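Local coordinates for protein transaminase (PDB 5G0A) that catalyses the pyridoxal-5'-phosphate-dependent transfer of amino groups, as an S-selective omega-transaminase of the class-III aminotransferase family, at residues Glu37-Gly41 with Asp42-Met46; Ala73-Lys76 with Glu77-Arg81; Met191-Pro195 with Asn196-Asp200; Pro247-Glu250 with Tyr251-Ile255; His410-Asn413 with Pro414-Pro418. All coordinates share one frame; numbering follows the deposited sequence.

Contact 1 of 5, residues Glu37-Gly41 with Asp42-Met46; sequences ESTEG and DYLIM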
loop_
_atom_site.group_PDB
_atom_site.type_symbol
_atom_site.label_atom_id
_atom_site.label_comp_id
_atom_site.label_asym_id
_atom_site.label_seq_id
_atom_site.Cartn_x
_atom_site.Cartn_y
_atom_site.Cartn_z
ATOM N N GLU B 37 4.092 32.557 30.673
ATOM C CA GLU B 37 5.266 33.455 30.612
ATOM C C GLU B 37 6.583 32.806 31.035
ATOM O O GLU B 37 7.648 33.170 30.541
ATOM C CB GLU B 37 4.985 34.740 31.440
ATOM C CG GLU B 37 6.141 35.762 31.495
ATOM C CD GLU B 37 7.178 35.462 32.565
ATOM O OE1 GLU B 37 6.834 34.908 33.627
ATOM O OE2 GLU B 37 8.377 35.788 32.357
ATOM N N SER B 38 6.525 31.874 31.974
ATOM C CA SER B 38 7.728 31.212 32.470
ATOM C C SER B 38 7.307 29.968 33.221
ATOM O O SER B 38 6.114 29.755 33.470
ATOM C CB SER B 38 8.602 32.149 33.347
ATOM O OG SER B 38 7.881 32.581 34.497
ATOM N N THR B 39 8.283 29.131 33.550
ATOM C CA THR B 39 8.013 27.934 34.331
ATOM C C THR B 39 9.090 27.758 35.381
ATOM O O THR B 39 10.172 28.355 35.295
ATOM C CB THR B 39 8.024 26.685 33.430
ATOM O OG1 THR B 39 9.339 26.535 32.880
ATOM C CG2 THR B 39 7.008 26.822 32.303
ATOM N N GLU B 40 8.799 26.907 36.361
ATOM C CA GLU B 40 9.746 26.631 37.424
ATOM C C GLU B 40 9.299 25.411 38.203
ATOM O O GLU B 40 8.201 25.394 38.731
ATOM C CB GLU B 40 9.844 27.860 38.360
ATOM C CG GLU B 40 10.735 27.641 39.577
ATOM C CD GLU B 40 10.559 28.713 40.644
ATOM O OE1 GLU B 40 9.597 28.615 41.434
ATOM O OE2 GLU B 40 11.392 29.646 40.700
ATOM N N GLY B 41 10.166 24.405 38.280
ATOM C CA GLY B 41 9.870 23.175 39.008
ATOM C C GLY B 41 8.627 22.492 38.466
ATOM O O GLY B 41 8.603 22.068 37.320
ATOM N N ASP B 42 7.573 22.418 39.277
ATOM C CA ASP B 42 6.303 21.844 38.816
ATOM C C ASP B 42 5.236 22.873 38.467
ATOM O O ASP B 42 4.064 22.544 38.292
ATOM C CB ASP B 42 5.790 20.808 39.828
ATOM C CG ASP B 42 6.593 19.552 39.782
ATOM O OD1 ASP B 42 6.465 18.791 38.793
ATOM O OD2 ASP B 42 7.397 19.339 40.708
ATOM N N TYR B 43 5.667 24.121 38.313
ATOM C CA TYR B 43 4.750 25.232 38.105
ATOM C C TYR B 43 4.875 25.949 36.751
ATOM O O TYR B 43 5.974 26.139 36.237
ATOM C CB TYR B 43 4.892 26.241 39.260
ATOM C CG TYR B 43 4.215 25.744 40.514
ATOM C CD1 TYR B 43 4.887 24.925 41.424
ATOM C CD2 TYR B 43 2.893 26.085 40.775
ATOM C CE1 TYR B 43 4.249 24.459 42.567
ATOM C CE2 TYR B 43 2.252 25.623 41.915
ATOM C CZ TYR B 43 2.935 24.822 42.805
ATOM O OH TYR B 43 2.256 24.360 43.934
ATOM N N LEU B 44 3.722 26.313 36.196
ATOM C CA LEU B 44 3.620 27.226 35.063
ATOM C C LEU B 44 3.194 28.591 35.610
ATOM O O LEU B 44 2.346 28.668 36.498
ATOM C CB LEU B 44 2.560 26.737 34.072
ATOM C CG LEU B 44 2.587 25.217 33.787
ATOM C CD1 LEU B 44 1.477 24.837 32.812
ATOM C CD2 LEU B 44 3.958 24.722 33.311
ATOM N N ILE B 45 3.777 29.651 35.064
ATOM C CA ILE B 45 3.496 31.001 35.544
ATOM C C ILE B 45 2.906 31.769 34.370
ATOM O O ILE B 45 3.512 31.870 33.316
ATOM C CB ILE B 45 4.756 31.698 36.118
ATOM C CG1 ILE B 45 5.291 30.959 37.356
ATOM C CG2 ILE B 45 4.457 33.149 36.515
ATOM C CD1 ILE B 45 6.339 29.910 37.077
ATOM N N MET B 46 1.715 32.321 34.570
ATOM C CA MET B 46 1.083 33.158 33.560
ATOM C C MET B 46 1.596 34.605 33.605
ATOM O O MET B 46 2.299 34.985 34.546
ATOM C CB MET B 46 -0.437 33.098 33.723
ATOM C CG MET B 46 -0.979 31.679 33.623
ATOM S SD MET B 46 -2.771 31.625 33.633
ATOM C CE MET B 46 -3.189 32.287 32.020
HETATM O O HOH W 1 4.895 36.308 35.163
#

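Contact 2 of 5, residues Ala73-Lys76 with Glu77-Arg81; sequences AAIK and EALDR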
loop_
_atom_site.group_PDB
_atom_site.type_symbol
_atom_site.label_atom_id
_atom_site.label_comp_id
_atom_site.label_asym_id
_atom_site.label_seq_id
_atom_site.Cartn_x
_atom_site.Cartn_y
_atom_site.Cartn_z
ATOM N N ALA B 73 22.284 26.244 32.655
ATOM C CA ALA B 73 23.688 26.696 32.660
ATOM C C ALA B 73 24.538 25.893 31.673
ATOM O O ALA B 73 25.387 26.460 30.961
ATOM C CB ALA B 73 24.286 26.641 34.061
ATOM N N ALA B 74 24.306 24.576 31.621
ATOM C CA ALA B 74 25.041 23.723 30.702
ATOM C C ALA B 74 24.747 24.102 29.240
ATOM O O ALA B 74 25.635 24.103 28.419
ATOM C CB ALA B 74 24.718 22.258 30.950
ATOM N N ILE B 75 23.491 24.395 28.922
ATOM C CA ILE B 75 23.164 24.840 27.574
ATOM C C ILE B 75 23.838 26.166 27.260
ATOM O O ILE B 75 24.366 26.345 26.173
ATOM C CB ILE B 75 21.647 24.941 27.351
ATOM C CG1 ILE B 75 21.001 23.551 27.499
ATOM C CG2 ILE B 75 21.331 25.462 25.950
ATOM C CD1 ILE B 75 19.496 23.610 27.698
ATOM N N LYS B 76 23.824 27.092 28.225
ATOM C CA LYS B 76 24.468 28.393 27.990
ATOM C C LYS B 76 25.971 28.194 27.731
ATOM O O LYS B 76 26.546 28.866 26.880
ATOM C CB LYS B 76 24.240 29.345 29.171
ATOM C CG LYS B 76 22.810 29.840 29.300
ATOM C CD LYS B 76 22.677 30.759 30.525
ATOM C CE LYS B 76 21.228 31.191 30.711
ATOM N NZ LYS B 76 21.030 32.065 31.911
ATOM N N GLU B 77 26.591 27.264 28.460
ATOM C CA GLU B 77 27.996 26.915 28.244
ATOM C C GLU B 77 28.279 26.381 26.837
ATOM O O GLU B 77 29.249 26.769 26.213
ATOM C CB GLU B 77 28.498 25.907 29.282
ATOM C CG GLU B 77 29.143 26.498 30.523
ATOM C CD GLU B 77 30.306 25.648 31.034
ATOM O OE1 GLU B 77 30.409 24.459 30.659
ATOM O OE2 GLU B 77 31.140 26.171 31.805
ATOM N N ALA B 78 27.444 25.468 26.342
ATOM C CA ALA B 78 27.641 24.916 24.995
ATOM C C ALA B 78 27.583 26.010 23.916
ATOM O O ALA B 78 28.223 25.911 22.872
ATOM C CB ALA B 78 26.584 23.855 24.696
ATOM N N LEU B 79 26.756 27.017 24.162
ATOM C CA LEU B 79 26.622 28.153 23.250
ATOM C C LEU B 79 27.870 29.066 23.183
ATOM O O LEU B 79 27.950 29.928 22.306
ATOM C CB LEU B 79 25.382 28.967 23.612
ATOM C CG LEU B 79 24.001 28.318 23.370
ATOM C CD1 LEU B 79 22.942 29.099 24.146
ATOM C CD2 LEU B 79 23.625 28.168 21.902
ATOM N N ASP B 80 28.834 28.877 24.092
ATOM C CA ASP B 80 30.153 29.520 23.937
ATOM C C ASP B 80 30.922 28.910 22.777
ATOM O O ASP B 80 31.837 29.540 22.216
ATOM C CB ASP B 80 31.007 29.338 25.201
ATOM C CG ASP B 80 30.533 30.183 26.372
ATOM O OD1 ASP B 80 29.770 31.152 26.165
ATOM O OD2 ASP B 80 30.949 29.866 27.508
ATOM N N ARG B 81 30.562 27.674 22.413
ATOM C CA ARG B 81 31.320 26.939 21.399
ATOM C C ARG B 81 30.560 26.721 20.086
ATOM O O ARG B 81 31.154 26.746 19.001
ATOM C CB ARG B 81 31.770 25.581 21.957
ATOM C CG ARG B 81 32.908 25.682 22.981
ATOM C CD ARG B 81 33.019 24.392 23.783
ATOM N NE ARG B 81 33.268 23.277 22.883
ATOM C CZ ARG B 81 32.983 22.003 23.133
ATOM N NH1 ARG B 81 32.442 21.626 24.290
ATOM N NH2 ARG B 81 33.251 21.105 22.204
#

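Contact 3 of 5, residues Met191-Pro195 with Asn196-Asp200; sequences MAPSP and NMFQD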
loop_
_atom_site.group_PDB
_atom_site.type_symbol
_atom_site.label_atom_id
_atom_site.label_comp_id
_atom_site.label_asym_id
_atom_site.label_seq_id
_atom_site.Cartn_x
_atom_site.Cartn_y
_atom_site.Cartn_z
ATOM N N MET B 191 -2.158 -5.086 13.554
ATOM C CA MET B 191 -2.612 -4.672 14.886
ATOM C C MET B 191 -3.003 -5.878 15.743
ATOM O O MET B 191 -4.022 -6.525 15.487
ATOM C CB MET B 191 -3.788 -3.670 14.814
ATOM C CG MET B 191 -4.304 -3.288 16.196
ATOM S SD MET B 191 -5.679 -2.130 16.160
ATOM C CE MET B 191 -7.065 -3.258 15.966
ATOM N N ALA B 192 -2.198 -6.149 16.768
ATOM C CA ALA B 192 -2.462 -7.231 17.737
ATOM C C ALA B 192 -3.293 -6.729 18.887
ATOM O O ALA B 192 -3.481 -5.514 19.045
ATOM C CB ALA B 192 -1.137 -7.805 18.250
ATOM N N PRO B 193 -3.815 -7.657 19.712
ATOM C CA PRO B 193 -4.664 -7.180 20.815
ATOM C C PRO B 193 -3.897 -6.372 21.860
ATOM O O PRO B 193 -2.704 -6.574 22.068
ATOM C CB PRO B 193 -5.231 -8.465 21.442
ATOM C CG PRO B 193 -4.573 -9.616 20.750
ATOM C CD PRO B 193 -3.865 -9.123 19.529
ATOM N N SER B 194 -4.581 -5.441 22.499
ATOM C CA SER B 194 -3.984 -4.762 23.632
ATOM C C SER B 194 -3.769 -5.789 24.765
ATOM O O SER B 194 -4.487 -6.803 24.838
ATOM C CB SER B 194 -4.891 -3.621 24.087
ATOM O OG SER B 194 -6.096 -4.113 24.611
ATOM N N PRO B 195 -2.798 -5.531 25.653
ATOM C CA PRO B 195 -2.588 -6.433 26.788
ATOM C C PRO B 195 -3.807 -6.606 27.696
ATOM O O PRO B 195 -3.897 -7.608 28.403
ATOM C CB PRO B 195 -1.475 -5.735 27.582
ATOM C CG PRO B 195 -0.743 -4.941 26.572
ATOM C CD PRO B 195 -1.804 -4.434 25.635
ATOM N N ASN B 196 -4.721 -5.641 27.686
ATOM C CA ASN B 196 -5.875 -5.637 28.590
ATOM C C ASN B 196 -7.177 -6.107 27.943
ATOM O O ASN B 196 -8.251 -5.957 28.527
ATOM C CB ASN B 196 -6.088 -4.236 29.177
ATOM C CG ASN B 196 -5.179 -3.942 30.363
ATOM O OD1 ASN B 196 -4.441 -4.811 30.841
ATOM N ND2 ASN B 196 -5.241 -2.710 30.853
ATOM N N MET B 197 -7.078 -6.663 26.740
ATOM C CA MET B 197 -8.255 -6.883 25.895
ATOM C C MET B 197 -9.191 -7.991 26.381
ATOM O O MET B 197 -10.413 -7.863 26.260
ATOM C CB MET B 197 -7.825 -7.148 24.446
ATOM C CG MET B 197 -8.909 -6.868 23.419
ATOM S SD MET B 197 -8.239 -6.494 21.788
ATOM C CE MET B 197 -9.754 -6.175 20.880
ATOM N N PHE B 198 -8.622 -9.070 26.915
ATOM C CA PHE B 198 -9.419 -10.207 27.383
ATOM C C PHE B 198 -9.443 -10.326 28.908
ATOM O O PHE B 198 -8.563 -10.954 29.499
ATOM C CB PHE B 198 -8.899 -11.501 26.763
ATOM C CG PHE B 198 -8.752 -11.427 25.267
ATOM C CD1 PHE B 198 -9.877 -11.375 24.448
ATOM C CD2 PHE B 198 -7.488 -11.369 24.683
ATOM C CE1 PHE B 198 -9.742 -11.292 23.069
ATOM C CE2 PHE B 198 -7.346 -11.288 23.305
ATOM C CZ PHE B 198 -8.473 -11.254 22.499
ATOM N N GLN B 199 -10.467 -9.734 29.521
ATOM C CA GLN B 199 -10.611 -9.702 30.978
ATOM C C GLN B 199 -11.828 -10.495 31.434
ATOM O O GLN B 199 -12.764 -10.704 30.663
ATOM C CB GLN B 199 -10.758 -8.259 31.472
ATOM C CG GLN B 199 -9.571 -7.355 31.182
ATOM C CD GLN B 199 -9.627 -6.041 31.942
ATOM O OE1 GLN B 199 -10.114 -5.980 33.073
ATOM N NE2 GLN B 199 -9.115 -4.982 31.326
ATOM N N ASP B 200 -11.820 -10.935 32.690
ATOM C CA ASP B 200 -13.023 -11.538 33.259
ATOM C C ASP B 200 -13.772 -10.536 34.131
ATOM O O ASP B 200 -13.380 -9.364 34.211
ATOM C CB ASP B 200 -12.718 -12.862 33.985
ATOM C CG ASP B 200 -11.983 -12.677 35.310
ATOM O OD1 ASP B 200 -12.047 -11.589 35.917
ATOM O OD2 ASP B 200 -11.341 -13.652 35.753
#

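Contact 4 of 5, residues Pro247-Glu250 with Tyr251-Ile255; sequences PPYE and YIPQI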
loop_
_atom_site.group_PDB
_atom_site.type_symbol
_atom_site.label_atom_id
_atom_site.label_comp_id
_atom_site.label_asym_id
_atom_site.label_seq_id
_atom_site.Cartn_x
_atom_site.Cartn_y
_atom_site.Cartn_z
ATOM N N PRO B 247 -0.225 -3.141 31.803
ATOM C CA PRO B 247 -0.441 -4.539 31.445
ATOM C C PRO B 247 -0.414 -5.458 32.670
ATOM O O PRO B 247 0.123 -5.075 33.710
ATOM C CB PRO B 247 0.755 -4.840 30.547
ATOM C CG PRO B 247 1.848 -3.972 31.077
ATOM C CD PRO B 247 1.195 -2.756 31.690
ATOM N N PRO B 248 -0.981 -6.674 32.543
ATOM C CA PRO B 248 -0.739 -7.692 33.557
ATOM C C PRO B 248 0.750 -7.981 33.587
ATOM O O PRO B 248 1.392 -8.024 32.528
ATOM C CB PRO B 248 -1.497 -8.908 33.020
ATOM C CG PRO B 248 -1.583 -8.687 31.542
ATOM C CD PRO B 248 -1.748 -7.201 31.397
ATOM N N TYR B 249 1.302 -8.154 34.782
ATOM C CA TYR B 249 2.739 -8.346 34.936
ATOM C C TYR B 249 3.342 -9.274 33.888
ATOM O O TYR B 249 4.472 -9.076 33.463
ATOM C CB TYR B 249 3.088 -8.892 36.333
ATOM C CG TYR B 249 4.569 -9.139 36.453
ATOM C CD1 TYR B 249 5.440 -8.083 36.707
ATOM C CD2 TYR B 249 5.110 -10.414 36.248
ATOM C CE1 TYR B 249 6.804 -8.288 36.789
ATOM C CE2 TYR B 249 6.480 -10.627 36.317
ATOM C CZ TYR B 249 7.317 -9.559 36.589
ATOM O OH TYR B 249 8.678 -9.742 36.668
ATOM N N GLU B 250 2.597 -10.309 33.503
ATOM C CA GLU B 250 3.138 -11.375 32.684
ATOM C C GLU B 250 3.263 -11.060 31.193
ATOM O O GLU B 250 3.975 -11.756 30.473
ATOM C CB GLU B 250 2.293 -12.631 32.835
ATOM C CG GLU B 250 3.120 -13.837 33.225
ATOM C CD GLU B 250 3.981 -13.564 34.442
ATOM O OE1 GLU B 250 3.412 -13.236 35.498
ATOM O OE2 GLU B 250 5.229 -13.663 34.337
ATOM N N TYR B 251 2.535 -10.053 30.740
ATOM C CA TYR B 251 2.502 -9.720 29.302
ATOM C C TYR B 251 3.890 -9.495 28.677
ATOM O O TYR B 251 4.242 -10.147 27.679
ATOM C CB TYR B 251 1.567 -8.524 29.053
ATOM C CG TYR B 251 1.518 -8.152 27.588
ATOM C CD1 TYR B 251 0.640 -8.802 26.710
ATOM C CD2 TYR B 251 2.395 -7.186 27.074
ATOM C CE1 TYR B 251 0.611 -8.483 25.348
ATOM C CE2 TYR B 251 2.373 -6.851 25.720
ATOM C CZ TYR B 251 1.488 -7.493 24.870
ATOM O OH TYR B 251 1.483 -7.151 23.541
ATOM N N ILE B 252 4.678 -8.587 29.259
ATOM C CA ILE B 252 5.988 -8.248 28.698
ATOM C C ILE B 252 6.972 -9.434 28.695
ATOM O O ILE B 252 7.581 -9.730 27.672
ATOM C CB ILE B 252 6.586 -6.952 29.341
ATOM C CG1 ILE B 252 5.765 -5.714 28.914
ATOM C CG2 ILE B 252 8.063 -6.788 28.971
ATOM C CD1 ILE B 252 5.807 -5.406 27.397
ATOM N N PRO B 253 7.111 -10.148 29.830
ATOM C CA PRO B 253 7.936 -11.347 29.735
ATOM C C PRO B 253 7.443 -12.323 28.662
ATOM O O PRO B 253 8.262 -12.946 27.971
ATOM C CB PRO B 253 7.841 -11.959 31.160
ATOM C CG PRO B 253 7.580 -10.783 32.037
ATOM C CD PRO B 253 6.710 -9.854 31.219
ATOM N N GLN B 254 6.125 -12.443 28.502
ATOM C CA GLN B 254 5.605 -13.351 27.475
ATOM C C GLN B 254 5.876 -12.868 26.047
ATOM O O GLN B 254 6.118 -13.671 25.158
ATOM C CB GLN B 254 4.133 -13.664 27.701
ATOM C CG GLN B 254 3.943 -14.723 28.779
ATOM C CD GLN B 254 2.502 -15.203 28.894
ATOM O OE1 GLN B 254 1.706 -15.089 27.965
ATOM N NE2 GLN B 254 2.173 -15.771 30.050
ATOM N N ILE B 255 5.848 -11.556 25.839
ATOM C CA ILE B 255 6.205 -11.004 24.528
ATOM C C ILE B 255 7.682 -11.200 24.212
ATOM O O ILE B 255 8.038 -11.521 23.074
ATOM C CB ILE B 255 5.793 -9.514 24.404
ATOM C CG1 ILE B 255 4.266 -9.387 24.254
ATOM C CG2 ILE B 255 6.549 -8.816 23.262
ATOM C CD1 ILE B 255 3.633 -10.012 23.007
HETATM O O HOH W 2 3.813 -6.919 31.459
#

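Contact 5 of 5, residues His410-Asn413 with Pro414-Pro418; sequences HGMN and PNQIP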
loop_
_atom_site.group_PDB
_atom_site.type_symbol
_atom_site.label_atom_id
_atom_site.label_comp_id
_atom_site.label_asym_id
_atom_site.label_seq_id
_atom_site.Cartn_x
_atom_site.Cartn_y
_atom_site.Cartn_z
ATOM N N HIS B 410 -12.184 12.876 19.584
ATOM C CA HIS B 410 -12.323 14.216 20.138
ATOM C C HIS B 410 -13.539 14.979 19.587
ATOM O O HIS B 410 -13.743 16.149 19.906
ATOM C CB HIS B 410 -11.029 15.024 19.963
ATOM C CG HIS B 410 -9.897 14.533 20.813
ATOM N ND1 HIS B 410 -8.947 13.648 20.348
ATOM C CD2 HIS B 410 -9.540 14.834 22.084
ATOM C CE1 HIS B 410 -8.069 13.400 21.307
ATOM N NE2 HIS B 410 -8.407 14.109 22.372
ATOM N N GLY B 411 -14.340 14.303 18.766
ATOM C CA GLY B 411 -15.622 14.835 18.295
ATOM C C GLY B 411 -16.617 14.969 19.438
ATOM O O GLY B 411 -17.566 15.734 19.347
ATOM N N MET B 412 -16.382 14.224 20.516
ATOM C CA MET B 412 -17.234 14.255 21.705
ATOM C C MET B 412 -17.248 15.633 22.353
ATOM O O MET B 412 -16.263 16.370 22.299
ATOM C CB MET B 412 -16.734 13.256 22.750
ATOM C CG MET B 412 -17.196 11.827 22.566
ATOM S SD MET B 412 -16.938 10.891 24.087
ATOM C CE MET B 412 -18.305 11.471 25.095
ATOM N N ASN B 413 -18.373 15.954 22.981
ATOM C CA ASN B 413 -18.491 17.123 23.829
ATOM C C ASN B 413 -17.738 16.862 25.132
ATOM O O ASN B 413 -18.000 15.863 25.807
ATOM C CB ASN B 413 -19.975 17.426 24.098
ATOM C CG ASN B 413 -20.218 18.860 24.531
ATOM O OD1 ASN B 413 -19.421 19.455 25.258
ATOM N ND2 ASN B 413 -21.340 19.421 24.096
ATOM N N PRO B 414 -16.780 17.743 25.481
ATOM C CA PRO B 414 -16.021 17.546 26.723
ATOM C C PRO B 414 -16.868 17.669 28.000
ATOM O O PRO B 414 -16.429 17.234 29.067
ATOM C CB PRO B 414 -14.933 18.628 26.670
ATOM C CG PRO B 414 -15.358 19.596 25.613
ATOM C CD PRO B 414 -16.264 18.864 24.673
ATOM N N ASN B 415 -18.077 18.219 27.902
ATOM C CA ASN B 415 -18.970 18.220 29.070
ATOM C C ASN B 415 -19.586 16.838 29.372
ATOM O O ASN B 415 -20.317 16.673 30.353
ATOM C CB ASN B 415 -20.020 19.347 28.999
ATOM C CG ASN B 415 -21.083 19.122 27.934
ATOM O OD1 ASN B 415 -21.291 18.012 27.452
ATOM N ND2 ASN B 415 -21.783 20.195 27.577
ATOM N N GLN B 416 -19.255 15.854 28.533
ATOM C CA GLN B 416 -19.685 14.465 28.710
ATOM C C GLN B 416 -18.533 13.547 29.139
ATOM O O GLN B 416 -18.755 12.373 29.432
ATOM C CB GLN B 416 -20.298 13.927 27.408
ATOM C CG GLN B 416 -21.612 14.582 27.002
ATOM C CD GLN B 416 -22.101 14.145 25.629
ATOM O OE1 GLN B 416 -21.771 13.056 25.149
ATOM N NE2 GLN B 416 -22.905 14.992 24.995
ATOM N N ILE B 417 -17.314 14.088 29.173
ATOM C CA ILE B 417 -16.107 13.301 29.424
ATOM C C ILE B 417 -15.638 13.478 30.865
ATOM O O ILE B 417 -15.207 14.567 31.238
ATOM C CB ILE B 417 -14.961 13.708 28.459
ATOM C CG1 ILE B 417 -15.380 13.538 26.989
ATOM C CG2 ILE B 417 -13.685 12.924 28.758
ATOM C CD1 ILE B 417 -14.316 13.971 25.992
ATOM N N PRO B 418 -15.709 12.401 31.680
ATOM C CA PRO B 418 -15.341 12.470 33.097
ATOM C C PRO B 418 -13.960 13.080 33.387
ATOM O O PRO B 418 -13.831 13.851 34.334
ATOM C CB PRO B 418 -15.395 11.010 33.545
ATOM C CG PRO B 418 -16.429 10.403 32.656
ATOM C CD PRO B 418 -16.313 11.100 31.331
#

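Contact 1 of 5, residues Glu37-Gly41 with Asp42-Met46
Strands 38-40 and 43-45 run antiparallel at 157°, with Ser38-Ile45 and Glu40-Tyr43 as hydrogen-bonded pairs and Thr39-Leu44 as the non-hydrogen-bonded pair between them. At the end far from the turn Ile45 O is gripped twice, by Glu37 N at 2.8 Å and by Ser38 N at 3.3 Å, which makes a classic beta bulge. Ile45 shares a face with Ser38 and Glu40; its CB stands 3.6 Å from Ser38 OG, while CD1 reaches across to Thr39 CA at 3.8 Å. This is a beta hairpin closed by a type II' turn from Glu40 to Tyr43, with Gly41 at positive phi; within this chain strand 38-40 is the edge of a four-stranded mixed sheet, and the backbone of Thr39 bonds the second subunit. Trimming Ile45 to an alanine would probably open a gap over Ser38 O and Thr39 CA, where CD1 now lies. Ser38 OG, held between its backbone N and carbonyl carbon (chi1 61°), donates to Glu37 OE1 at 2.7 Å from above the carboxylate plane, and a water links OE1 to Met46 O. On the other face Thr39 CG2 lies alongside Leu44 CD2 at 3.8 Å, and Leu44 packs on Tyr89 of the second subunit.

Contact 2 of 5, residues Ala73-Lys76 with Glu77-Arg81
With chi1 of Leu79 at -69°, CG stands opposite its own carbonyl carbon and beside the backbone N, a torsion that turns the branch back over the preceding turn and brings CG to 3.4 Å from Ile75 O. From there CD1 approaches Ile75 CG2 at 4.4 Å, a loose apolar touch between residues four apart. The setting is the last part of helix 69-78, where the alpha-helical bonds run in order: Glu77 N to Ala73 O, Ala78 N to Ala74 O, and Leu79 N to Ile75 O at 3.2 Å. Leu79 N also makes a weak bond to Lys76 O, bent to 120° at the hydrogen. Beyond it Asp80 N bonds Glu77 O and Arg81 N bonds Ala78 O, each to the residue three back in the chain.

Against helix 335-350 of the same chain, Ala74 packs on Ala343, Ala78 on Ala339, and Ile75 on Val336 and Ala340. The second subunit is met as well: Ile75, which thus touches both, packs on Leu79 of that chain, and Leu79 on its Ile75, while Arg81 NE bonds Glu37 O there. Lys76 is stretched out beyond CG, and its NZ makes a salt bridge with Asp80 of the second subunit. Within the helix, Ala78 CB lies 3.6 Å from Ile75 O.

Contact 3 of 5, residues Met191-Pro195 with Asn196-Asp200
Pro193, directly after strand 189-192, presents CB to two side chains of the following loop: Met197 SD at 3.6 Å and Phe198 CE2 at 4.0 Å. The chain here leaves the outermost strand of the large mixed sheet, the central sheet of the PLP-binding domain, and reverses in a type I beta turn from Ser194 to Met197. The Pro193 ring and the phenyl ring of Phe198 approach each other obliquely rather than stacking. Next comes Ser194, whose O takes the turn-closing bond from Met197 N at 3.2 Å; the N-H comes from well above the carbonyl plane, 62° out of it. The hydroxyl of Ser194 sits between its backbone N and carbonyl carbon (chi1 67°), a rotation that lays OG against Met197 CB at 3.5 Å. Ser194 N is buried by the turn and has no partner in the model. Pro195 occupies the first corner, its ring fixing phi near the value a type I turn needs, and it packs on Arg144 of strand 140-144.

Met197 places CG opposite its backbone N, and the extended chain beyond carries the sulfur back to Pro193. Tyr218 of helix 214-226 lies against Pro193, and Tyr218 of the third subunit meets both Pro193 and Met197; Phe198 meets Phe198 of the third subunit, ring to ring, with planes about 45° apart. Past the turn, Gln199 NE2 donates to Asn196 O at 3.1 Å, on a lone pair in the carbonyl plane, with the oxygen also lying in the plane of the Gln199 amide.

Contact 4 of 5, residues Pro247-Glu250 with Tyr251-Ile255
The Tyr249 ring meets Pro253 obliquely, CE2 lying 4.4 Å from CG of the proline, while Glu250 OE1 lies in the ring plane at its edge. The second phenol, Tyr251, has one face under Ile255, whose CG1 stands 3.3 Å above the plane and toward the rim. At the base of this ring, Tyr251 CB packs on two prolines, Pro248 CG at 4.0 Å and Pro247 CB at 4.1 Å. Its CG points opposite the backbone N (chi1 180°), which carries the ring away from the prolines until OH reaches Arg144 in a hydrogen bond.

These residues form the start of helix 251-262, entered through a type I turn closed by Tyr251 N bonding to Pro248 O at 2.9 Å. A water donates to the same Pro248 O and accepts from Ile252 N, so the next N-H of the first turn is also satisfied. Pro253, which has no N-H to offer, fits into this first turn, its CD lying 3.3 Å from Tyr249 O. Gln254 N then bonds Glu250 O at 3.0 Å. The Gln254 amide crosses the Glu250 chain at an angle, NE2 being 3.8 Å from CG, and its two ends bond Leu213 N and Gly211 O. Tyr251, Gln254 and Ile255 rest against Val216 of helix 214-226, while Ile252 and Ile255 pack on Trp266 of strand 265-269.

Contact 5 of 5, residues His410-Asn413 with Pro414-Pro418
Asn413 meets the following residues along its whole side chain. CB lies 3.7 Å from Asn415 OD1 and 3.9 Å from Gln416 NE2; CG, placed opposite the backbone N (chi1 -159°), comes to 3.2 Å from Asn415 OD1. At the end OD1 accepts Asn415 N at 3.2 Å, nearly straight at 169° but from above the amide plane, and ND2 lies over Asn415 ND2 at 3.6 Å. The two amides are stacked, their planes 14° apart. OD1 bonding the N-H two residues on, across Pro414, makes this an Asx turn. The backbone O of Asn413 adds a second bond, accepting Gln416 N at 3.0 Å. An alanine here is likely to leave Asn415 N without its OD1 acceptor and the Asn415 amide without its stacking partner. Met412, meanwhile, bends its CE over to Ile417 CG1 at 4.1 Å, and its O bonds Arg324 of the second subunit. Ile417 is the N-cap of helix 418-427. Chemically, the two oxygens of Asn413 satisfy two successive N-H groups on the way into the helix; Asn413 OD1 and Asn415 OD1, both acceptors, lie close, which may be slightly unfavourable.

Contacts 3 and 4 are the pair that touch: their centres are 12 Å apart, and Pro195 joins them, CG lying 3.8 Å from Tyr251 CE2 and CB equally near Pro247 CB. Neither lines the cofactor pocket: the side chains of Pro195 and Ile252 are about 13 Å and 12 Å from a bound PLP. Contacts 1 and 2 do not touch within one chain (nearest atoms about 12 Å apart), yet across the interface Arg81 of one subunit bonds Glu37 of the other. Contact 5 also meets the second subunit, from a place 45 Å from contact 2, centre to centre. Contact 3 faces the third subunit instead.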